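Local coordinates for RNA-binding protein RO60 (Deinococcus radiodurans, PDB 2NVO) that binds several small RNAs that accumulate during recovery from ultraviolet irradiation and contributes to the bacterium's resistance to it, at residues 100-111 against 138-148; 295-303 against 340-350. All coordinates share one frame; numbering follows the deposited sequence.

Contact 1: 100-111 against 138-148; sequences DPALLVLALIAK and HFLAFADALGG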
# COMPACT_ATOMS: atom_id res chain seq x y z
N ASP A 100 -3.80 -7.22 7.32
CA ASP A 100 -4.22 -7.16 8.73
C ASP A 100 -5.67 -7.56 9.01
O ASP A 100 -5.92 -8.41 9.86
CB ASP A 100 -3.98 -5.76 9.32
CG ASP A 100 -2.54 -5.32 9.23
OD1 ASP A 100 -1.82 -5.72 8.29
OD2 ASP A 100 -2.13 -4.52 10.11
N PRO A 101 -6.64 -6.90 8.33
CA PRO A 101 -8.05 -7.18 8.64
C PRO A 101 -8.44 -8.63 8.33
O PRO A 101 -9.26 -9.20 9.06
CB PRO A 101 -8.82 -6.22 7.71
CG PRO A 101 -7.85 -5.10 7.44
CD PRO A 101 -6.49 -5.76 7.41
N ALA A 102 -7.90 -9.20 7.26
CA ALA A 102 -8.19 -10.58 6.88
C ALA A 102 -7.56 -11.56 7.86
O ALA A 102 -8.14 -12.61 8.17
CB ALA A 102 -7.72 -10.85 5.46
N LEU A 103 -6.38 -11.20 8.36
CA LEU A 103 -5.71 -12.00 9.38
C LEU A 103 -6.49 -12.01 10.68
O LEU A 103 -6.61 -13.05 11.32
CB LEU A 103 -4.29 -11.47 9.62
CG LEU A 103 -3.37 -11.65 8.42
CD1 LEU A 103 -2.02 -10.97 8.65
CD2 LEU A 103 -3.19 -13.13 8.13
N LEU A 104 -7.04 -10.85 11.05
CA LEU A 104 -7.82 -10.70 12.28
C LEU A 104 -9.11 -11.49 12.20
O LEU A 104 -9.46 -12.21 13.11
CB LEU A 104 -8.15 -9.23 12.54
CG LEU A 104 -9.22 -8.92 13.59
CD1 LEU A 104 -8.87 -9.57 14.94
CD2 LEU A 104 -9.44 -7.42 13.77
N VAL A 105 -9.81 -11.33 11.08
CA VAL A 105 -11.05 -12.05 10.86
C VAL A 105 -10.82 -13.56 10.88
O VAL A 105 -11.58 -14.30 11.51
CB VAL A 105 -11.71 -11.63 9.54
CG1 VAL A 105 -12.83 -12.58 9.20
CG2 VAL A 105 -12.24 -10.20 9.65
N LEU A 106 -9.76 -13.99 10.22
CA LEU A 106 -9.39 -15.40 10.18
C LEU A 106 -9.12 -15.94 11.58
O LEU A 106 -9.58 -17.04 11.92
CB LEU A 106 -8.18 -15.64 9.28
CG LEU A 106 -7.98 -17.12 8.90
CD1 LEU A 106 -9.00 -17.59 7.86
CD2 LEU A 106 -6.57 -17.37 8.38
N ALA A 107 -8.39 -15.18 12.38
CA ALA A 107 -8.17 -15.55 13.77
C ALA A 107 -9.49 -15.72 14.51
O ALA A 107 -9.66 -16.69 15.24
CB ALA A 107 -7.28 -14.54 14.48
N LEU A 108 -10.41 -14.77 14.34
CA LEU A 108 -11.69 -14.80 15.05
C LEU A 108 -12.47 -16.08 14.73
O LEU A 108 -12.98 -16.75 15.62
CB LEU A 108 -12.55 -13.58 14.72
CG LEU A 108 -12.15 -12.21 15.27
CD1 LEU A 108 -12.92 -11.09 14.56
CD2 LEU A 108 -12.38 -12.16 16.78
N ILE A 109 -12.57 -16.39 13.44
CA ILE A 109 -13.24 -17.60 13.01
C ILE A 109 -12.52 -18.83 13.57
O ILE A 109 -13.12 -19.65 14.27
CB ILE A 109 -13.30 -17.69 11.47
CG1 ILE A 109 -13.98 -16.45 10.88
CG2 ILE A 109 -14.02 -18.96 11.04
CD1 ILE A 109 -13.90 -16.38 9.36
N ALA A 110 -11.23 -18.94 13.28
CA ALA A 110 -10.43 -20.07 13.70
C ALA A 110 -10.50 -20.31 15.21
O ALA A 110 -10.53 -21.46 15.65
CB ALA A 110 -8.97 -19.90 13.26
N LYS A 111 -10.54 -19.24 15.98
CA LYS A 111 -10.44 -19.35 17.43
C LYS A 111 -11.78 -19.36 18.15
O LYS A 111 -11.90 -19.94 19.22
CB LYS A 111 -9.56 -18.24 18.02
CG LYS A 111 -8.13 -18.23 17.53
CD LYS A 111 -7.34 -19.43 17.99
CE LYS A 111 -7.22 -19.48 19.51
NZ LYS A 111 -6.13 -20.39 19.97
N HIS A 138 1.78 -12.13 12.93
CA HIS A 138 0.75 -11.12 13.14
C HIS A 138 -0.58 -11.81 13.42
O HIS A 138 -1.34 -11.40 14.30
CB HIS A 138 0.66 -10.23 11.90
CG HIS A 138 -0.07 -8.94 12.13
ND1 HIS A 138 -0.47 -8.12 11.09
CD2 HIS A 138 -0.48 -8.34 13.26
CE1 HIS A 138 -1.09 -7.07 11.59
NE2 HIS A 138 -1.12 -7.18 12.90
N PHE A 139 -0.85 -12.87 12.68
CA PHE A 139 -2.04 -13.67 12.91
C PHE A 139 -2.05 -14.20 14.34
O PHE A 139 -3.07 -14.15 15.02
CB PHE A 139 -2.11 -14.81 11.88
CG PHE A 139 -3.04 -15.91 12.27
CD1 PHE A 139 -4.35 -15.90 11.85
CD2 PHE A 139 -2.60 -16.95 13.08
CE1 PHE A 139 -5.21 -16.92 12.21
CE2 PHE A 139 -3.44 -17.96 13.44
CZ PHE A 139 -4.76 -17.95 13.01
N LEU A 140 -0.91 -14.70 14.80
CA LEU A 140 -0.77 -15.23 16.16
C LEU A 140 -0.99 -14.16 17.24
O LEU A 140 -1.53 -14.45 18.31
CB LEU A 140 0.61 -15.87 16.33
CG LEU A 140 0.85 -17.16 15.54
CD1 LEU A 140 2.26 -17.66 15.75
CD2 LEU A 140 -0.20 -18.23 15.92
N ALA A 141 -0.55 -12.94 16.97
CA ALA A 141 -0.83 -11.82 17.88
C ALA A 141 -2.34 -11.57 18.00
O ALA A 141 -2.81 -11.20 19.07
CB ALA A 141 -0.11 -10.56 17.43
N PHE A 142 -3.08 -11.76 16.91
CA PHE A 142 -4.55 -11.63 16.96
C PHE A 142 -5.19 -12.83 17.68
O PHE A 142 -6.12 -12.67 18.47
CB PHE A 142 -5.15 -11.55 15.55
CG PHE A 142 -4.90 -10.24 14.84
CD1 PHE A 142 -5.20 -9.02 15.46
CD2 PHE A 142 -4.39 -10.22 13.55
CE1 PHE A 142 -4.98 -7.82 14.80
CE2 PHE A 142 -4.17 -9.01 12.88
CZ PHE A 142 -4.46 -7.82 13.50
N ALA A 143 -4.68 -14.02 17.40
CA ALA A 143 -5.27 -15.25 17.94
C ALA A 143 -5.01 -15.44 19.43
O ALA A 143 -5.83 -16.04 20.13
CB ALA A 143 -4.77 -16.47 17.15
N ASP A 144 -3.88 -14.95 19.93
CA ASP A 144 -3.50 -15.25 21.30
C ASP A 144 -4.42 -14.59 22.31
O ASP A 144 -4.38 -14.91 23.50
CB ASP A 144 -2.00 -15.00 21.60
CG ASP A 144 -1.64 -13.51 21.68
OD1 ASP A 144 -2.52 -12.65 21.86
OD2 ASP A 144 -0.42 -13.21 21.57
N ALA A 145 -5.28 -13.70 21.83
CA ALA A 145 -6.26 -13.06 22.69
C ALA A 145 -7.63 -13.72 22.58
O ALA A 145 -8.63 -13.15 23.01
CB ALA A 145 -6.37 -11.58 22.36
N LEU A 146 -7.68 -14.92 22.02
CA LEU A 146 -8.95 -15.57 21.73
C LEU A 146 -9.01 -17.02 22.22
O LEU A 146 -10.07 -17.64 22.20
CB LEU A 146 -9.26 -15.53 20.23
CG LEU A 146 -9.15 -14.20 19.47
CD1 LEU A 146 -9.39 -14.43 17.99
CD2 LEU A 146 -10.12 -13.18 20.02
N GLY A 147 -7.87 -17.56 22.65
CA GLY A 147 -7.84 -18.93 23.11
C GLY A 147 -6.44 -19.50 23.24
O GLY A 147 -5.48 -18.89 22.76
N GLY A 148 -6.33 -20.65 23.89
CA GLY A 148 -5.06 -21.32 24.10
C GLY A 148 -4.71 -22.32 23.01
O GLY A 148 -5.35 -22.38 21.96

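Contact 2: 295-303 against 340-350; sequences VQAVIERLT and VPRVVDALEEA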
# COMPACT_ATOMS: atom_id res chain seq x y z
N VAL A 295 24.98 6.40 -13.95
CA VAL A 295 23.89 7.34 -14.23
C VAL A 295 23.05 6.89 -15.44
O VAL A 295 21.82 6.80 -15.35
CB VAL A 295 24.43 8.76 -14.46
CG1 VAL A 295 23.40 9.64 -15.13
CG2 VAL A 295 24.87 9.38 -13.13
N GLN A 296 23.71 6.58 -16.56
CA GLN A 296 22.96 6.15 -17.74
C GLN A 296 22.24 4.85 -17.47
O GLN A 296 21.10 4.66 -17.91
CB GLN A 296 23.86 6.00 -18.98
CG GLN A 296 23.02 5.90 -20.27
CD GLN A 296 22.12 7.11 -20.49
OE1 GLN A 296 20.98 6.97 -20.93
NE2 GLN A 296 22.62 8.29 -20.15
N ALA A 297 22.89 3.95 -16.76
CA ALA A 297 22.28 2.66 -16.48
C ALA A 297 21.05 2.85 -15.60
O ALA A 297 20.04 2.17 -15.77
CB ALA A 297 23.29 1.74 -15.80
N VAL A 298 21.12 3.78 -14.64
CA VAL A 298 19.93 4.06 -13.83
C VAL A 298 18.82 4.65 -14.71
O VAL A 298 17.69 4.18 -14.68
CB VAL A 298 20.25 4.97 -12.62
CG1 VAL A 298 18.96 5.49 -11.94
CG2 VAL A 298 21.11 4.21 -11.62
N ILE A 299 19.14 5.66 -15.51
CA ILE A 299 18.16 6.26 -16.41
C ILE A 299 17.45 5.21 -17.27
O ILE A 299 16.23 5.24 -17.40
CB ILE A 299 18.78 7.35 -17.29
CG1 ILE A 299 19.16 8.55 -16.41
CG2 ILE A 299 17.81 7.81 -18.40
CD1 ILE A 299 20.07 9.54 -17.11
N GLU A 300 18.22 4.28 -17.84
CA GLU A 300 17.62 3.24 -18.69
C GLU A 300 16.65 2.34 -17.93
O GLU A 300 15.61 1.94 -18.46
CB GLU A 300 18.72 2.40 -19.37
CG GLU A 300 19.59 3.19 -20.33
CD GLU A 300 18.79 3.88 -21.43
OE1 GLU A 300 17.74 3.34 -21.83
OE2 GLU A 300 19.20 4.96 -21.90
N ARG A 301 16.97 2.01 -16.70
CA ARG A 301 16.04 1.21 -15.91
C ARG A 301 14.78 1.98 -15.52
O ARG A 301 13.69 1.44 -15.54
CB ARG A 301 16.75 0.67 -14.66
CG ARG A 301 18.00 -0.13 -14.99
CD ARG A 301 18.75 -0.47 -13.74
NE ARG A 301 17.90 -1.22 -12.82
CZ ARG A 301 18.34 -1.87 -11.76
NH1 ARG A 301 19.64 -1.88 -11.48
NH2 ARG A 301 17.49 -2.51 -10.98
N LEU A 302 14.94 3.26 -15.19
CA LEU A 302 13.85 4.10 -14.72
C LEU A 302 12.81 4.36 -15.80
O LEU A 302 11.64 4.61 -15.50
CB LEU A 302 14.39 5.44 -14.21
CG LEU A 302 15.20 5.37 -12.92
CD1 LEU A 302 15.72 6.74 -12.55
CD2 LEU A 302 14.31 4.78 -11.83
N THR A 303 13.24 4.32 -17.05
CA THR A 303 12.37 4.64 -18.17
C THR A 303 12.11 3.43 -19.07
O THR A 303 11.63 3.58 -20.18
CB THR A 303 12.95 5.76 -19.04
OG1 THR A 303 14.25 5.38 -19.52
CG2 THR A 303 13.07 7.07 -18.25
N VAL A 340 21.51 13.79 -9.09
CA VAL A 340 21.91 13.95 -10.49
C VAL A 340 20.74 14.44 -11.31
O VAL A 340 19.73 13.75 -11.40
CB VAL A 340 22.38 12.62 -11.10
CG1 VAL A 340 22.74 12.83 -12.55
CG2 VAL A 340 23.55 12.04 -10.32
N PRO A 341 20.88 15.61 -11.94
CA PRO A 341 19.77 16.25 -12.66
C PRO A 341 19.12 15.36 -13.71
O PRO A 341 17.90 15.28 -13.76
CB PRO A 341 20.44 17.46 -13.32
CG PRO A 341 21.57 17.79 -12.40
CD PRO A 341 22.09 16.45 -11.94
N ARG A 342 19.92 14.69 -14.54
CA ARG A 342 19.33 13.88 -15.60
C ARG A 342 18.58 12.66 -15.05
O ARG A 342 17.76 12.08 -15.75
CB ARG A 342 20.39 13.49 -16.65
CG ARG A 342 20.71 14.62 -17.63
CD ARG A 342 21.85 14.28 -18.61
NE ARG A 342 21.46 13.22 -19.53
CZ ARG A 342 21.86 11.96 -19.43
NH1 ARG A 342 22.68 11.61 -18.46
NH2 ARG A 342 21.44 11.06 -20.31
N VAL A 343 18.86 12.27 -13.81
CA VAL A 343 18.11 11.20 -13.16
C VAL A 343 16.76 11.76 -12.71
O VAL A 343 15.72 11.15 -12.92
CB VAL A 343 18.86 10.58 -11.94
CG1 VAL A 343 17.97 9.63 -11.17
CG2 VAL A 343 20.13 9.85 -12.40
N VAL A 344 16.79 12.95 -12.10
CA VAL A 344 15.55 13.66 -11.80
C VAL A 344 14.70 13.79 -13.05
O VAL A 344 13.50 13.55 -13.02
CB VAL A 344 15.84 15.06 -11.24
CG1 VAL A 344 14.57 15.91 -11.26
CG2 VAL A 344 16.41 14.95 -9.84
N ASP A 345 15.35 14.13 -14.16
CA ASP A 345 14.68 14.24 -15.46
C ASP A 345 14.04 12.93 -15.89
O ASP A 345 12.94 12.92 -16.44
CB ASP A 345 15.68 14.64 -16.55
CG ASP A 345 15.91 16.14 -16.63
OD1 ASP A 345 15.09 16.91 -16.07
OD2 ASP A 345 16.92 16.53 -17.25
N ALA A 346 14.75 11.82 -15.69
CA ALA A 346 14.25 10.53 -16.14
C ALA A 346 13.01 10.14 -15.33
O ALA A 346 12.11 9.44 -15.82
CB ALA A 346 15.32 9.49 -15.99
N LEU A 347 13.00 10.56 -14.08
CA LEU A 347 11.85 10.31 -13.20
C LEU A 347 10.61 11.06 -13.68
O LEU A 347 9.48 10.59 -13.51
CB LEU A 347 12.22 10.63 -11.76
CG LEU A 347 13.20 9.62 -11.17
CD1 LEU A 347 13.78 10.15 -9.88
CD2 LEU A 347 12.53 8.28 -10.93
N GLU A 348 10.81 12.22 -14.30
CA GLU A 348 9.70 12.94 -14.91
C GLU A 348 9.16 12.16 -16.09
O GLU A 348 7.96 12.17 -16.34
CB GLU A 348 10.10 14.36 -15.31
CG GLU A 348 10.16 15.31 -14.13
CD GLU A 348 10.88 16.61 -14.43
OE1 GLU A 348 10.60 17.24 -15.47
OE2 GLU A 348 11.74 17.00 -13.61
N GLU A 349 10.05 11.47 -16.81
CA GLU A 349 9.63 10.63 -17.91
C GLU A 349 8.92 9.37 -17.43
O GLU A 349 7.93 8.95 -18.03
CB GLU A 349 10.82 10.25 -18.82
CG GLU A 349 10.40 9.46 -20.05
CD GLU A 349 11.57 9.07 -20.96
OE1 GLU A 349 12.63 9.72 -20.88
OE2 GLU A 349 11.41 8.12 -21.76
N ALA A 350 9.43 8.75 -16.37
CA ALA A 350 8.79 7.59 -15.77
C ALA A 350 7.36 7.91 -15.33
O ALA A 350 6.45 7.11 -15.52
CB ALA A 350 9.61 7.07 -14.58
O HOH W 1 11.56 5.10 -22.72

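Contact 1: 100-111 against 138-148
Phe-142 of helix 133-143 drops as a knob into a hole formed by Asp-100, Leu-103, Leu-104 and Ala-107 of helix 100-112, a packing of two helices within the horseshoe of HEAT-like repeats that makes up the TROVE domain. The short helical segments run in broadly the same direction, 47° apart, and come within 8.6 Å axis to axis. Leu-104 CB stands 3.8 Å from the centroid of the Phe-142 ring and almost on its normal, a CH-pi contact over the middle of the face. Phe-139, its CG anti to the backbone N (chi1 162°), swings in beside the other helix, and its CE1 reaches Ala-107 CA at 3.6 Å. Leu-126 of helix 116-129, the helix between the two in sequence, touches this ring too.

The hydrogen bonds across the contact lie at the C-terminal end of helix 100-112, where the second segment has left its helix. Lys-111 lays its aliphatic part against Ala-143 and Leu-146, CB meeting Leu-146 CB at 3.5 Å. Bends at chi2 and chi3 then bring the ammonium to two successive carbonyls: NZ donates to Gly-148 O at 2.9 Å and, weakly, to Gly-147 O at 3.2 Å. These two bonds tie the turn after helix 133-143 to the end of helix 100-112, and a third, to Thr-153 OG1, extends the link to helix 151-163. The Asp-144 carboxylate is turned to a different neighbour, with OD2 accepting from Trp-182 NE1.

At the opposite end, the Asp-100 carboxylate stands nearly perpendicular to the His-138 ring and meets its edge through carbon, with OD2 3.1 Å from CE1.

Contact 2: 295-303 against 340-350
Val-343 sits as a knob among Val-295, Val-298, Ile-299 and Leu-302, where helices 292-302 and 341-354 of the HEAT-like TROVE horseshoe pack side by side. The two short segments are nearly parallel, 8° apart in direction, with axes 9.2 Å from each other.

Apolar contacts make up most of the interface. Leu-302 CD1 meets both Val-343 CG1 and Leu-347 CD2 at 3.9 Å. Leu-271 of helix 271-283 touches Leu-302, and Leu-275 and Leu-278 touch Leu-347, so that helix packs against the Leu-302 and Leu-347 pair. The small Ala-346 takes Ile-299 CG2 against its CB. At the start of helix 341-354, the methyls of Val-340, the N-cap residue, meet those of Val-295.

On the more exposed side the cover is a charged group. Arg-342 bends at chi3 and lays its guanidinium across Ile-299, whose CD1 lies over one face, 3.6 Å from NH1.

Polar links gather at the C-terminal end of helix 292-302. Thr-303 has its OG1 between the backbone N and the carbonyl carbon (chi1 57°), which lets the hydroxyl donate back to Ile-299 O. The same rotation sends CG2 across the gap to Ala-346 O and the Glu-349 carboxylate. Leu-302 O, by contrast, is buried without a polar partner, and Ala-350 CB approaches it to 3.3 Å. One water bridges the residue after helix 292-302 and helix 341-354, donating to Thr-303 O at 3.0 Å and to Glu-349 OE2 at 3.2 Å.

In the fold
Both contacts belong to the TROVE domain, and along the chain both segments of contact 1 precede those of contact 2. Their centres lie 44 Å apart with the centre of the chain between them, their nearest atoms are about 27 Å from each other, and they share no helix. Each joins helices that are near in sequence, as expected of a solenoid of helical repeats. Contact 1 lies early in the horseshoe, its second segment within the region implicated by similarity in RNA binding. Contact 2 includes helix 341-354, which leads toward the VWFA-like domain that closes the ring. Neither contact touches the calcium site.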